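Local coordinates for protein putative NAD-dependent epimerase/dehydratase (Bacillus halodurans, PDB 3E8X) that binds NADP in a Rossmann-type domain and is probably an epimerase or dehydratase related to the atypical short-chain dehydrogenases/reductases, its substrate unknown, at residues K44-V49 with E206-Q211; A50-E55 with P59-R64; N73-F78 with I104-W109. One frame throughout, in Å; residues are numbered along the deposited sequence. Where two conformers were deposited one is given.

All three contacts belong to the Rossmann-type alpha/beta fold, built round a mostly parallel sheet. Interactions 1 and 2 share strand 47-52, using its start and its end, and their centres lie about 19 Å apart. Along the chain, interaction 1 closes a long loop inside which interaction 2 and then interaction 3 follow in series. The centre of interaction 3 is about 18 Å from that of interaction 2 and about 24 Å from that of interaction 1. Interactions 2 and 3 touch through the selenomethionine Met51, whose CE packs against Leu74 and Phe78, and both reach the adenosine end of NADP; interaction 1 lies away from the cofactor.

Interaction 1: K44-V49 with E206-Q211; sequences KGHEPV and ELVDQQ
Bends at chi2 in both side chains bring Lys44 and Glu206 together: the lysine folds there before running out straight to its ammonium group, while Glu206 starts with CG anti to the backbone N and then turns at 67°, so that a side chain whose first bond leads off from the 44-49 segment brings its carboxylate back to it. Lys44 NZ donates to Glu206 OE1 at 2.8 Å in a salt bridge, approaching from above the carboxylate plane, 46° out of it. A water accepts a weak bond from the same NZ and donates to Glu206 O, so the lysine is also tied through water to the backbone carbonyl of Glu206.

The second half of the contact is built on His46. Its imidazole meets CG1 of Val208 obliquely, with 3.5 Å between His46 NE2 and that methyl, and the two side chains run past each other in opposite senses. Asp209 OD2 comes to the ring edge near its plane, 3.5 Å from His46 CE1, with the carboxylate turned almost perpendicular to the ring (82°). One water lies 2.8 Å from His46 NE2, in the ring plane, and donates weakly to Asp209 OD1, bridging histidine and aspartate. The other ring nitrogen, ND1, is hydrogen-bonded to the backbone N of Met22. Lys44 O stands over one ring face.

Gly45, with positive phi, ends helix 32-43 in a Schellman motif, and the chain then enters strand 47-52; in the other segment a type I turn runs from Leu207 to Gln210. Leu41 of helix 32-43 packs on both His46 and Val208, Arg125 binds the carbonyls of Leu207 and Val208, and helix 227-232 lies against Glu206.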
loop_
_atom_site.group_PDB
_atom_site.type_symbol
_atom_site.label_atom_id
_atom_site.label_comp_id
_atom_site.label_asym_id
_atom_site.label_seq_id
_atom_site.Cartn_x
_atom_site.Cartn_y
_atom_site.Cartn_z
ATOM N N LYS A 44 -31.236 -11.794 -7.783
ATOM C CA LYS A 44 -30.535 -12.968 -8.300
ATOM C C LYS A 44 -30.702 -14.190 -7.371
ATOM O O LYS A 44 -30.199 -15.264 -7.671
ATOM C CB LYS A 44 -29.045 -12.652 -8.419
ATOM C CG LYS A 44 -28.663 -11.850 -9.615
ATOM C CD LYS A 44 -28.848 -12.650 -10.821
ATOM C CE LYS A 44 -28.198 -12.045 -12.016
ATOM N NZ LYS A 44 -28.350 -13.061 -13.124
ATOM N N GLY A 45 -31.400 -14.032 -6.250
ATOM C CA GLY A 45 -31.611 -15.126 -5.285
ATOM C C GLY A 45 -30.601 -15.240 -4.157
ATOM O O GLY A 45 -30.620 -16.212 -3.398
ATOM N N HIS A 46 -29.717 -14.243 -4.036
ATOM C CA HIS A 46 -28.712 -14.212 -2.988
ATOM C C HIS A 46 -29.257 -13.513 -1.762
ATOM O O HIS A 46 -30.318 -12.920 -1.796
ATOM C CB HIS A 46 -27.399 -13.558 -3.486
ATOM C CG HIS A 46 -26.876 -14.203 -4.724
ATOM N ND1 HIS A 46 -26.672 -15.563 -4.814
ATOM C CD2 HIS A 46 -26.570 -13.695 -5.942
ATOM C CE1 HIS A 46 -26.237 -15.860 -6.028
ATOM N NE2 HIS A 46 -26.157 -14.742 -6.728
ATOM N N GLU A 47 -28.556 -13.709 -0.660
ATOM C CA GLU A 47 -28.872 -13.041 0.591
ATOM C C GLU A 47 -27.801 -11.988 0.849
ATOM O O GLU A 47 -26.732 -12.302 1.300
ATOM C CB GLU A 47 -28.969 -14.055 1.728
ATOM C CG GLU A 47 -29.984 -15.116 1.434
ATOM C CD GLU A 47 -30.545 -15.782 2.674
ATOM O OE1 GLU A 47 -29.846 -15.845 3.719
ATOM O OE2 GLU A 47 -31.689 -16.267 2.589
ATOM N N PRO A 48 -28.117 -10.702 0.529
ATOM C CA PRO A 48 -27.173 -9.642 0.811
ATOM C C PRO A 48 -27.162 -9.238 2.286
ATOM O O PRO A 48 -28.216 -8.983 2.907
ATOM C CB PRO A 48 -27.641 -8.479 -0.101
ATOM C CG PRO A 48 -28.756 -8.994 -0.896
ATOM C CD PRO A 48 -29.325 -10.145 -0.117
ATOM N N VAL A 49 -25.947 -9.217 2.842
ATOM C CA VAL A 49 -25.692 -8.842 4.219
ATOM C C VAL A 49 -24.981 -7.517 4.120
ATOM O O VAL A 49 -23.885 -7.441 3.594
ATOM C CB VAL A 49 -24.866 -9.925 4.995
ATOM C CG1 VAL A 49 -24.538 -9.438 6.448
ATOM C CG2 VAL A 49 -25.605 -11.318 4.991
ATOM N N GLU A 206 -24.133 -10.219 -11.406
ATOM C CA GLU A 206 -24.206 -11.212 -12.468
ATOM C C GLU A 206 -23.119 -12.276 -12.285
ATOM O O GLU A 206 -23.349 -13.454 -12.576
ATOM C CB GLU A 206 -24.066 -10.545 -13.848
ATOM C CG GLU A 206 -24.329 -11.467 -15.025
ATOM C CD GLU A 206 -25.781 -11.944 -15.131
ATOM O OE1 GLU A 206 -26.692 -11.355 -14.507
ATOM O OE2 GLU A 206 -26.012 -12.885 -15.891
ATOM N N LEU A 207 -21.949 -11.857 -11.794
ATOM C CA LEU A 207 -20.772 -12.747 -11.786
ATOM C C LEU A 207 -20.422 -13.377 -10.424
ATOM O O LEU A 207 -19.600 -14.265 -10.359
ATOM C CB LEU A 207 -19.559 -12.026 -12.443
ATOM C CG LEU A 207 -18.945 -10.715 -11.897
ATOM C CD1 LEU A 207 -18.283 -10.946 -10.560
ATOM C CD2 LEU A 207 -17.914 -10.246 -12.924
ATOM N N VAL A 208 -21.132 -13.014 -9.365
ATOM C CA VAL A 208 -20.767 -13.469 -8.050
ATOM C C VAL A 208 -20.756 -15.012 -7.919
ATOM O O VAL A 208 -19.877 -15.592 -7.250
ATOM C CB VAL A 208 -21.567 -12.723 -6.929
ATOM C CG1 VAL A 208 -23.012 -13.190 -6.926
ATOM C CG2 VAL A 208 -20.886 -12.932 -5.560
ATOM N N ASP A 209 -21.670 -15.689 -8.592
ATOM C CA ASP A 209 -21.736 -17.121 -8.509
ATOM C C ASP A 209 -21.217 -17.788 -9.761
ATOM O O ASP A 209 -21.452 -18.965 -9.927
ATOM C CB ASP A 209 -23.163 -17.615 -8.241
ATOM C CG ASP A 209 -24.168 -17.130 -9.275
ATOM O OD1 ASP A 209 -23.813 -16.405 -10.235
ATOM O OD2 ASP A 209 -25.333 -17.433 -9.065
ATOM N N GLN A 210 -20.510 -17.053 -10.613
ATOM C CA GLN A 210 -19.956 -17.627 -11.841
ATOM C C GLN A 210 -18.500 -18.062 -11.672
ATOM O O GLN A 210 -17.591 -17.241 -11.644
ATOM C CB GLN A 210 -20.136 -16.647 -12.998
ATOM C CG GLN A 210 -21.595 -16.254 -13.192
ATOM C CD GLN A 210 -22.499 -17.414 -13.601
ATOM O OE1 GLN A 210 -23.484 -17.760 -12.918
ATOM N NE2 GLN A 210 -22.168 -18.025 -14.701
ATOM N N GLN A 211 -18.315 -19.381 -11.592
ATOM C CA GLN A 211 -17.012 -20.031 -11.374
ATOM C C GLN A 211 -16.016 -19.656 -12.493
ATOM O O GLN A 211 -14.842 -19.490 -12.249
ATOM C CB GLN A 211 -17.216 -21.567 -11.220
ATOM C CG GLN A 211 -15.954 -22.459 -11.205
ATOM C CD GLN A 211 -16.238 -23.977 -10.936
ATOM O OE1 GLN A 211 -16.629 -24.748 -11.834
ATOM N NE2 GLN A 211 -16.018 -24.394 -9.686
HETATM O O HOH W 1 -25.459 -14.912 -12.941
HETATM O O HOH W 2 -25.443 -14.237 -9.400
#

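Interaction 2: A50-E55 with P59-R64; sequences AMVRNE and PELRER. With NAP (NADP nicotinamide-adenine-dinucleotide phosphate), chain B.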
loop_
_atom_site.group_PDB
_atom_site.type_symbol
_atom_site.label_atom_id
_atom_site.label_comp_id
_atom_site.label_asym_id
_atom_site.label_seq_id
_atom_site.Cartn_x
_atom_site.Cartn_y
_atom_site.Cartn_z
ATOM N N ALA A 50 -25.634 -6.455 4.603
ATOM C CA ALA A 50 -25.061 -5.111 4.512
ATOM C C ALA A 50 -24.229 -4.811 5.736
ATOM O O ALA A 50 -24.726 -4.912 6.878
ATOM C CB ALA A 50 -26.189 -4.065 4.354
HETATM N N MSE A 51 -22.969 -4.447 5.514
HETATM C CA MSE A 51 -22.117 -3.952 6.607
HETATM C C MSE A 51 -22.145 -2.417 6.613
HETATM O O MSE A 51 -21.840 -1.749 5.615
HETATM C CB MSE A 51 -20.665 -4.470 6.506
HETATM C CG MSE A 51 -19.676 -3.923 7.547
HETATM SE SE MSE A 51 -17.951 -4.781 7.335
HETATM C CE MSE A 51 -16.559 -3.440 7.901
ATOM N N VAL A 52 -22.484 -1.897 7.780
ATOM C CA VAL A 52 -22.656 -0.456 8.026
ATOM C C VAL A 52 -21.931 -0.035 9.304
ATOM O O VAL A 52 -21.810 -0.805 10.230
ATOM C CB VAL A 52 -24.178 -0.079 8.133
ATOM C CG1 VAL A 52 -24.812 -0.393 6.843
ATOM C CG2 VAL A 52 -24.888 -0.859 9.241
ATOM N N ARG A 53 -21.456 1.207 9.303
ATOM C CA ARG A 53 -20.780 1.828 10.443
ATOM C C ARG A 53 -21.756 2.136 11.576
ATOM O O ARG A 53 -21.409 2.034 12.757
ATOM C CB ARG A 53 -20.128 3.144 10.015
ATOM C CG ARG A 53 -18.826 3.003 9.255
ATOM C CD ARG A 53 -18.086 4.348 9.151
ATOM N NE ARG A 53 -18.386 5.116 7.933
ATOM C CZ ARG A 53 -17.620 6.113 7.477
ATOM N NH1 ARG A 53 -17.948 6.758 6.368
ATOM N NH2 ARG A 53 -16.509 6.476 8.118
ATOM N N ASN A 54 -22.971 2.572 11.232
ATOM C CA ASN A 54 -23.992 2.777 12.295
ATOM C C ASN A 54 -25.327 2.151 12.008
ATOM O O ASN A 54 -25.760 2.103 10.872
ATOM C CB ASN A 54 -24.108 4.228 12.798
ATOM C CG ASN A 54 -24.682 5.195 11.772
ATOM O OD1 ASN A 54 -25.591 5.995 12.063
ATOM N ND2 ASN A 54 -24.106 5.177 10.590
ATOM N N GLU A 55 -25.937 1.686 13.095
ATOM C CA GLU A 55 -27.153 0.881 13.081
ATOM C C GLU A 55 -28.341 1.589 12.399
ATOM O O GLU A 55 -29.242 0.940 11.879
ATOM C CB GLU A 55 -27.527 0.503 14.534
ATOM C CG GLU A 55 -28.125 -0.891 14.711
ATOM C CD GLU A 55 -28.228 -1.314 16.164
ATOM O OE1 GLU A 55 -28.834 -0.581 16.979
ATOM O OE2 GLU A 55 -27.702 -2.392 16.493
ATOM N N PRO A 59 -32.262 0.068 8.590
ATOM C CA PRO A 59 -33.633 -0.021 8.094
ATOM C C PRO A 59 -33.806 0.293 6.607
ATOM O O PRO A 59 -34.505 -0.460 5.922
ATOM C CB PRO A 59 -34.401 0.953 9.000
ATOM C CG PRO A 59 -33.598 0.963 10.271
ATOM C CD PRO A 59 -32.183 0.848 9.833
ATOM N N GLU A 60 -33.164 1.344 6.092
ATOM C CA GLU A 60 -33.311 1.664 4.656
ATOM C C GLU A 60 -32.571 0.698 3.751
ATOM O O GLU A 60 -32.982 0.452 2.609
ATOM C CB GLU A 60 -32.940 3.120 4.349
ATOM C CG GLU A 60 -33.987 4.110 4.862
ATOM C CD GLU A 60 -33.790 5.530 4.345
ATOM O OE1 GLU A 60 -33.017 5.773 3.379
ATOM O OE2 GLU A 60 -34.436 6.401 4.897
ATOM N N LEU A 61 -31.462 0.134 4.243
ATOM C CA LEU A 61 -30.749 -0.878 3.436
ATOM C C LEU A 61 -31.530 -2.189 3.365
ATOM O O LEU A 61 -31.536 -2.846 2.330
ATOM C CB LEU A 61 -29.323 -1.082 3.922
ATOM C CG LEU A 61 -28.462 0.194 3.786
ATOM C CD1 LEU A 61 -27.182 -0.153 4.319
ATOM C CD2 LEU A 61 -28.416 0.776 2.336
ATOM N N ARG A 62 -32.234 -2.545 4.432
ATOM C CA ARG A 62 -33.213 -3.629 4.359
ATOM C C ARG A 62 -34.307 -3.359 3.293
ATOM O O ARG A 62 -34.653 -4.266 2.554
ATOM C CB ARG A 62 -33.886 -3.866 5.714
ATOM C CG ARG A 62 -33.006 -4.384 6.782
ATOM C CD ARG A 62 -33.798 -4.736 8.053
ATOM N NE ARG A 62 -32.903 -5.144 9.146
ATOM C CZ ARG A 62 -32.445 -6.389 9.337
ATOM N NH1 ARG A 62 -32.789 -7.389 8.533
ATOM N NH2 ARG A 62 -31.639 -6.641 10.354
ATOM N N GLU A 63 -34.833 -2.125 3.214
ATOM C CA GLU A 63 -35.808 -1.728 2.186
ATOM C C GLU A 63 -35.215 -1.872 0.773
ATOM O O GLU A 63 -35.885 -2.270 -0.165
ATOM C CB GLU A 63 -36.236 -0.261 2.368
ATOM C CG GLU A 63 -37.110 0.002 3.574
ATOM C CD GLU A 63 -37.522 1.426 3.677
ATOM O OE1 GLU A 63 -37.031 2.252 2.891
ATOM O OE2 GLU A 63 -38.348 1.743 4.553
ATOM N N ARG A 64 -33.950 -1.551 0.637
ATOM C CA ARG A 64 -33.221 -1.666 -0.656
ATOM C C ARG A 64 -32.781 -3.087 -1.045
ATOM O O ARG A 64 -32.240 -3.312 -2.134
ATOM C CB ARG A 64 -32.011 -0.760 -0.588
ATOM C CG ARG A 64 -32.402 0.686 -0.366
ATOM C CD ARG A 64 -31.216 1.560 -0.729
ATOM N NE ARG A 64 -31.549 2.969 -0.691
ATOM C CZ ARG A 64 -32.067 3.647 -1.695
ATOM N NH1 ARG A 64 -32.342 3.053 -2.851
ATOM N NH2 ARG A 64 -32.326 4.926 -1.533
HETATM P PA NAP B . -19.404 5.679 -2.119
HETATM O O1A NAP B . -18.410 6.699 -1.553
HETATM O O2A NAP B . -20.825 6.104 -2.421
HETATM O O5B NAP B . -19.340 4.396 -1.133
HETATM C C5B NAP B . -18.337 4.220 -0.115
HETATM C C4B NAP B . -18.884 3.584 1.162
HETATM O O4B NAP B . -17.747 3.244 1.977
HETATM C C3B NAP B . -19.793 4.492 2.029
HETATM O O3B NAP B . -21.106 3.953 2.268
HETATM C C2B NAP B . -19.071 4.598 3.362
HETATM O O2B NAP B . -19.902 4.617 4.549
HETATM C C1B NAP B . -18.193 3.336 3.326
HETATM N N9A NAP B . -17.114 3.445 4.340
HETATM C C8A NAP B . -16.270 4.476 4.506
HETATM N N7A NAP B . -15.473 4.218 5.561
HETATM C C5A NAP B . -15.827 3.011 6.048
HETATM C C6A NAP B . -15.377 2.221 7.111
HETATM N N6A NAP B . -14.362 2.648 7.891
HETATM N N1A NAP B . -15.967 1.035 7.385
HETATM C C2A NAP B . -16.975 0.610 6.623
HETATM N N3A NAP B . -17.439 1.343 5.590
HETATM C C4A NAP B . -16.877 2.542 5.282
HETATM O O3 NAP B . -18.751 5.105 -3.505
HETATM P PN NAP B . -19.520 4.507 -4.816
HETATM O O1N NAP B . -19.813 5.680 -5.711
HETATM O O2N NAP B . -20.525 3.503 -4.295
HETATM O O5D NAP B . -18.369 3.769 -5.657
HETATM C C5D NAP B . -17.891 2.484 -5.277
HETATM C C4D NAP B . -16.387 2.476 -5.482
HETATM O O4D NAP B . -16.043 2.660 -6.856
HETATM C C3D NAP B . -15.713 3.613 -4.727
HETATM O O3D NAP B . -15.479 3.197 -3.373
HETATM C C2D NAP B . -14.488 3.950 -5.582
HETATM O O2D NAP B . -13.279 3.481 -5.025
HETATM C C1D NAP B . -14.727 3.236 -6.933
HETATM N N1N NAP B . -14.594 4.083 -8.160
HETATM C C2N NAP B . -15.110 5.333 -8.244
HETATM C C3N NAP B . -14.971 6.083 -9.431
HETATM C C7N NAP B . -15.561 7.467 -9.593
HETATM O O7N NAP B . -15.700 7.925 -10.742
HETATM N N7N NAP B . -15.967 8.127 -8.496
HETATM C C4N NAP B . -14.296 5.524 -10.519
HETATM C C5N NAP B . -13.785 4.242 -10.408
HETATM C C6N NAP B . -13.954 3.551 -9.219
HETATM P P2B NAP B . -20.891 5.845 4.991
HETATM O O1X NAP B . -22.206 5.588 4.305
HETATM O O2X NAP B . -20.995 5.698 6.506
HETATM O O3X NAP B . -20.188 7.078 4.463
#
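Leu61 reaches from helix 58-63 to the strand with a single methyl, CD1, which touches both Val52 and Ala50. Ala50 CB lies 4.0 Å from Leu61 CD1. The closer approach is to Val52 CG1, 3.5 Å from Leu61 CD1 and tighter than usual for two carbons, the side chains sliding past each other in opposite directions. Two residues apart on one strand, Ala50 and Val52 both direct their side chains toward the helix. With chi2 of Leu61 at 178°, CD1 extends the line of its side chain toward them. Glu55 takes part through its backbone, its O lying 3.6 Å from Pro59 CD in the first turn of the helix.

These residues join the first two elements of a beta-alpha-beta unit, strand 47-52, helix 58-63 and strand 68-71, within the Rossmann-type nucleotide-binding fold. Ile69 of strand 68-71 and Leu38 of helix 32-43 add to the apolar packing.

Just past the strand, Arg53 binds the 2'-phosphate of NADP. Its NE donates to NAP O2X at 3.0 Å, and NH1 makes weaker bonds to O3X and O2B. Arg53 CZ lies 3.4 Å from NAP N7A, which stands over the guanidinium centre.

Interaction 3: N73-F78 with I104-W109; sequences NLEEDF and ILIDLW. With NAP (NADP nicotinamide-adenine-dinucleotide phosphate), chain B.
Leu74 and Ile106 meet obliquely through methyl groups, 4.0 Å from Leu74 CD1 to Ile106 CG2, beside the adenine of NADP. Ile106 has CG1 anti to its carbonyl carbon (chi1 -54°) and is turned again at chi2, -64°; this leaves CG2 for Leu74 and carries CD1 to the edge of the loop, where Glu75 CG lies 3.8 Å from Ile106 CD1. Glu75 crosses both Ile106 and Leu105 at about a right angle. Its chain is extended beyond CG, bringing Glu75 OE2 to 3.9 Å from Leu105 CD1, although the main partner of this carboxylate is Lys102, in a salt bridge. Within the loop, Leu74 CD2 lies over one face of the Phe78 ring, offset toward its rim.

The loop follows strand 68-71 of the Rossmann-type fold. Leu74 of the loop and Ile106 of helix 100-121 lie on the same side of the adenine ring, Arg53 on the other. The loop opens as a type I turn from Asn73 to Glu76, reinforced by an Asx turn: Asn73 OD1 accepts from Glu75 N at 2.8 Å, the donor tilted 25° from the carbonyl plane. The same oxygen takes a weak bond from the adenine amino group, 3.3 Å from NAP N6A to Asn73 OD1. Leu74 N lies 3.1 Å from NAP N1A. An alanine in place of Asn73 removes the oxygen shared by Glu75 N and the adenine amino group, and the turn and the base would probably be held less firmly.

A water donates to Leu105 O and, weakly, to Leu74 O, linking helix and loop through their backbones. The helix has a wider pi-type turn here, with Trp109 N bonded to Ile104 O, and Trp109 NE1 is hydrogen-bonded to Asp138 of the second subunit.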
loop_
_atom_site.group_PDB
_atom_site.type_symbol
_atom_site.label_atom_id
_atom_site.label_comp_id
_atom_site.label_asym_id
_atom_site.label_seq_id
_atom_site.Cartn_x
_atom_site.Cartn_y
_atom_site.Cartn_z
ATOM N N ASN A 73 -16.900 -1.645 11.424
ATOM C CA ASN A 73 -16.129 -0.509 10.949
ATOM C C ASN A 73 -14.780 -1.084 10.485
ATOM O O ASN A 73 -14.140 -1.797 11.207
ATOM C CB ASN A 73 -16.012 0.468 12.137
ATOM C CG ASN A 73 -15.241 1.730 11.837
ATOM O OD1 ASN A 73 -14.288 1.751 11.086
ATOM N ND2 ASN A 73 -15.634 2.805 12.508
ATOM N N LEU A 74 -14.326 -0.744 9.301
ATOM C CA LEU A 74 -13.025 -1.247 8.797
ATOM C C LEU A 74 -11.787 -0.776 9.607
ATOM O O LEU A 74 -10.705 -1.337 9.466
ATOM C CB LEU A 74 -12.838 -0.871 7.313
ATOM C CG LEU A 74 -13.715 -1.590 6.258
ATOM C CD1 LEU A 74 -13.606 -0.868 4.864
ATOM C CD2 LEU A 74 -13.326 -3.074 6.192
ATOM N N GLU A 75 -11.961 0.271 10.412
ATOM C CA GLU A 75 -10.915 0.804 11.238
ATOM C C GLU A 75 -10.875 0.177 12.638
ATOM O O GLU A 75 -9.944 0.427 13.390
ATOM C CB GLU A 75 -11.050 2.321 11.330
ATOM C CG GLU A 75 -10.932 3.004 9.969
ATOM C CD GLU A 75 -10.844 4.505 10.054
ATOM O OE1 GLU A 75 -11.901 5.139 10.209
ATOM O OE2 GLU A 75 -9.720 5.056 9.935
ATOM N N GLU A 76 -11.861 -0.651 12.966
ATOM C CA GLU A 76 -11.924 -1.335 14.234
ATOM C C GLU A 76 -11.916 -2.834 13.986
ATOM O O GLU A 76 -11.665 -3.267 12.871
ATOM C CB GLU A 76 -13.181 -0.872 14.976
ATOM C CG GLU A 76 -13.105 0.616 15.309
ATOM C CD GLU A 76 -14.361 1.210 15.898
ATOM O OE1 GLU A 76 -15.415 0.539 15.941
ATOM O OE2 GLU A 76 -14.266 2.394 16.304
ATOM N N ASP A 77 -12.151 -3.639 15.009
ATOM C CA ASP A 77 -12.268 -5.088 14.838
ATOM C C ASP A 77 -13.623 -5.400 14.175
ATOM O O ASP A 77 -14.668 -5.212 14.762
ATOM C CB ASP A 77 -12.173 -5.772 16.203
ATOM C CG ASP A 77 -12.051 -7.273 16.118
ATOM O OD1 ASP A 77 -12.431 -7.880 15.093
ATOM O OD2 ASP A 77 -11.578 -7.849 17.119
ATOM N N PHE A 78 -13.601 -5.859 12.940
ATOM C CA PHE A 78 -14.843 -6.139 12.230
ATOM C C PHE A 78 -15.041 -7.632 11.899
ATOM O O PHE A 78 -15.880 -7.966 11.045
ATOM C CB PHE A 78 -14.936 -5.278 10.962
ATOM C CG PHE A 78 -13.793 -5.479 9.993
ATOM C CD1 PHE A 78 -13.878 -6.416 8.998
ATOM C CD2 PHE A 78 -12.645 -4.726 10.084
ATOM C CE1 PHE A 78 -12.815 -6.625 8.116
ATOM C CE2 PHE A 78 -11.613 -4.915 9.218
ATOM C CZ PHE A 78 -11.699 -5.852 8.229
ATOM N N ILE A 104 -5.647 5.653 2.180
ATOM C CA ILE A 104 -4.744 4.620 2.736
ATOM C C ILE A 104 -5.445 3.640 3.685
ATOM O O ILE A 104 -5.299 2.412 3.580
ATOM C CB ILE A 104 -3.547 5.234 3.541
ATOM C CG1 ILE A 104 -2.694 6.141 2.663
ATOM C CG2 ILE A 104 -2.619 4.130 4.099
ATOM C CD1 ILE A 104 -1.552 6.931 3.431
ATOM N N LEU A 105 -6.161 4.195 4.649
ATOM C CA LEU A 105 -6.724 3.412 5.740
ATOM C C LEU A 105 -7.968 2.589 5.326
ATOM O O LEU A 105 -8.149 1.498 5.855
ATOM C CB LEU A 105 -6.988 4.301 6.962
ATOM C CG LEU A 105 -5.722 4.836 7.664
ATOM C CD1 LEU A 105 -6.067 5.754 8.863
ATOM C CD2 LEU A 105 -4.799 3.644 8.117
ATOM N N ILE A 106 -8.792 3.088 4.379
ATOM C CA ILE A 106 -10.008 2.386 3.926
ATOM C C ILE A 106 -9.748 1.618 2.625
ATOM O O ILE A 106 -9.772 0.394 2.596
ATOM C CB ILE A 106 -11.217 3.354 3.788
ATOM C CG1 ILE A 106 -11.428 4.111 5.105
ATOM C CG2 ILE A 106 -12.509 2.623 3.337
ATOM C CD1 ILE A 106 -11.792 3.266 6.288
ATOM N N ASP A 107 -9.468 2.339 1.549
ATOM C CA ASP A 107 -9.388 1.721 0.236
ATOM C C ASP A 107 -8.271 0.679 0.166
ATOM O O ASP A 107 -8.398 -0.311 -0.579
ATOM C CB ASP A 107 -9.201 2.784 -0.884
ATOM C CG ASP A 107 -10.255 3.886 -0.839
ATOM O OD1 ASP A 107 -10.915 4.130 -1.864
ATOM O OD2 ASP A 107 -10.442 4.504 0.232
ATOM N N LEU A 108 -7.163 0.912 0.880
ATOM C CA LEU A 108 -6.004 0.027 0.785
ATOM C C LEU A 108 -5.951 -0.923 1.982
ATOM O O LEU A 108 -6.100 -2.153 1.843
ATOM C CB LEU A 108 -4.715 0.824 0.645
ATOM C CG LEU A 108 -3.377 0.046 0.645
ATOM C CD1 LEU A 108 -3.407 -1.168 -0.309
ATOM C CD2 LEU A 108 -2.144 0.931 0.310
ATOM N N TRP A 109 -5.735 -0.342 3.171
ATOM C CA TRP A 109 -5.502 -1.112 4.382
ATOM C C TRP A 109 -6.765 -1.871 4.750
ATOM O O TRP A 109 -6.692 -3.037 5.065
ATOM C CB TRP A 109 -5.018 -0.181 5.484
ATOM C CG TRP A 109 -4.686 -0.789 6.799
ATOM C CD1 TRP A 109 -5.237 -0.466 7.993
ATOM C CD2 TRP A 109 -3.676 -1.769 7.076
ATOM N NE1 TRP A 109 -4.634 -1.186 8.999
ATOM C CE2 TRP A 109 -3.680 -1.996 8.459
ATOM C CE3 TRP A 109 -2.755 -2.464 6.285
ATOM C CZ2 TRP A 109 -2.785 -2.891 9.091
ATOM C CZ3 TRP A 109 -1.866 -3.350 6.909
ATOM C CH2 TRP A 109 -1.909 -3.559 8.306
HETATM P PA NAP B . -19.404 5.679 -2.119
HETATM O O1A NAP B . -18.410 6.699 -1.553
HETATM O O2A NAP B . -20.825 6.104 -2.421
HETATM O O5B NAP B . -19.340 4.396 -1.133
HETATM C C5B NAP B . -18.337 4.220 -0.115
HETATM C C4B NAP B . -18.884 3.584 1.162
HETATM O O4B NAP B . -17.747 3.244 1.977
HETATM C C3B NAP B . -19.793 4.492 2.029
HETATM O O3B NAP B . -21.106 3.953 2.268
HETATM C C2B NAP B . -19.071 4.598 3.362
HETATM O O2B NAP B . -19.902 4.617 4.549
HETATM C C1B NAP B . -18.193 3.336 3.326
HETATM N N9A NAP B . -17.114 3.445 4.340
HETATM C C8A NAP B . -16.270 4.476 4.506
HETATM N N7A NAP B . -15.473 4.218 5.561
HETATM C C5A NAP B . -15.827 3.011 6.048
HETATM C C6A NAP B . -15.377 2.221 7.111
HETATM N N6A NAP B . -14.362 2.648 7.891
HETATM N N1A NAP B . -15.967 1.035 7.385
HETATM C C2A NAP B . -16.975 0.610 6.623
HETATM N N3A NAP B . -17.439 1.343 5.590
HETATM C C4A NAP B . -16.877 2.542 5.282
HETATM O O3 NAP B . -18.751 5.105 -3.505
HETATM P PN NAP B . -19.520 4.507 -4.816
HETATM O O1N NAP B . -19.813 5.680 -5.711
HETATM O O2N NAP B . -20.525 3.503 -4.295
HETATM O O5D NAP B . -18.369 3.769 -5.657
HETATM C C5D NAP B . -17.891 2.484 -5.277
HETATM C C4D NAP B . -16.387 2.476 -5.482
HETATM O O4D NAP B . -16.043 2.660 -6.856
HETATM C C3D NAP B . -15.713 3.613 -4.727
HETATM O O3D NAP B . -15.479 3.197 -3.373
HETATM C C2D NAP B . -14.488 3.950 -5.582
HETATM O O2D NAP B . -13.279 3.481 -5.025
HETATM C C1D NAP B . -14.727 3.236 -6.933
HETATM N N1N NAP B . -14.594 4.083 -8.160
HETATM C C2N NAP B . -15.110 5.333 -8.244
HETATM C C3N NAP B . -14.971 6.083 -9.431
HETATM C C7N NAP B . -15.561 7.467 -9.593
HETATM O O7N NAP B . -15.700 7.925 -10.742
HETATM N N7N NAP B . -15.967 8.127 -8.496
HETATM C C4N NAP B . -14.296 5.524 -10.519
HETATM C C5N NAP B . -13.785 4.242 -10.408
HETATM C C6N NAP B . -13.954 3.551 -9.219
HETATM P P2B NAP B . -20.891 5.845 4.991
HETATM O O1X NAP B . -22.206 5.588 4.305
HETATM O O2X NAP B . -20.995 5.698 6.506
HETATM O O3X NAP B . -20.188 7.078 4.463
HETATM O O HOH W 3 -8.253 0.685 8.377
#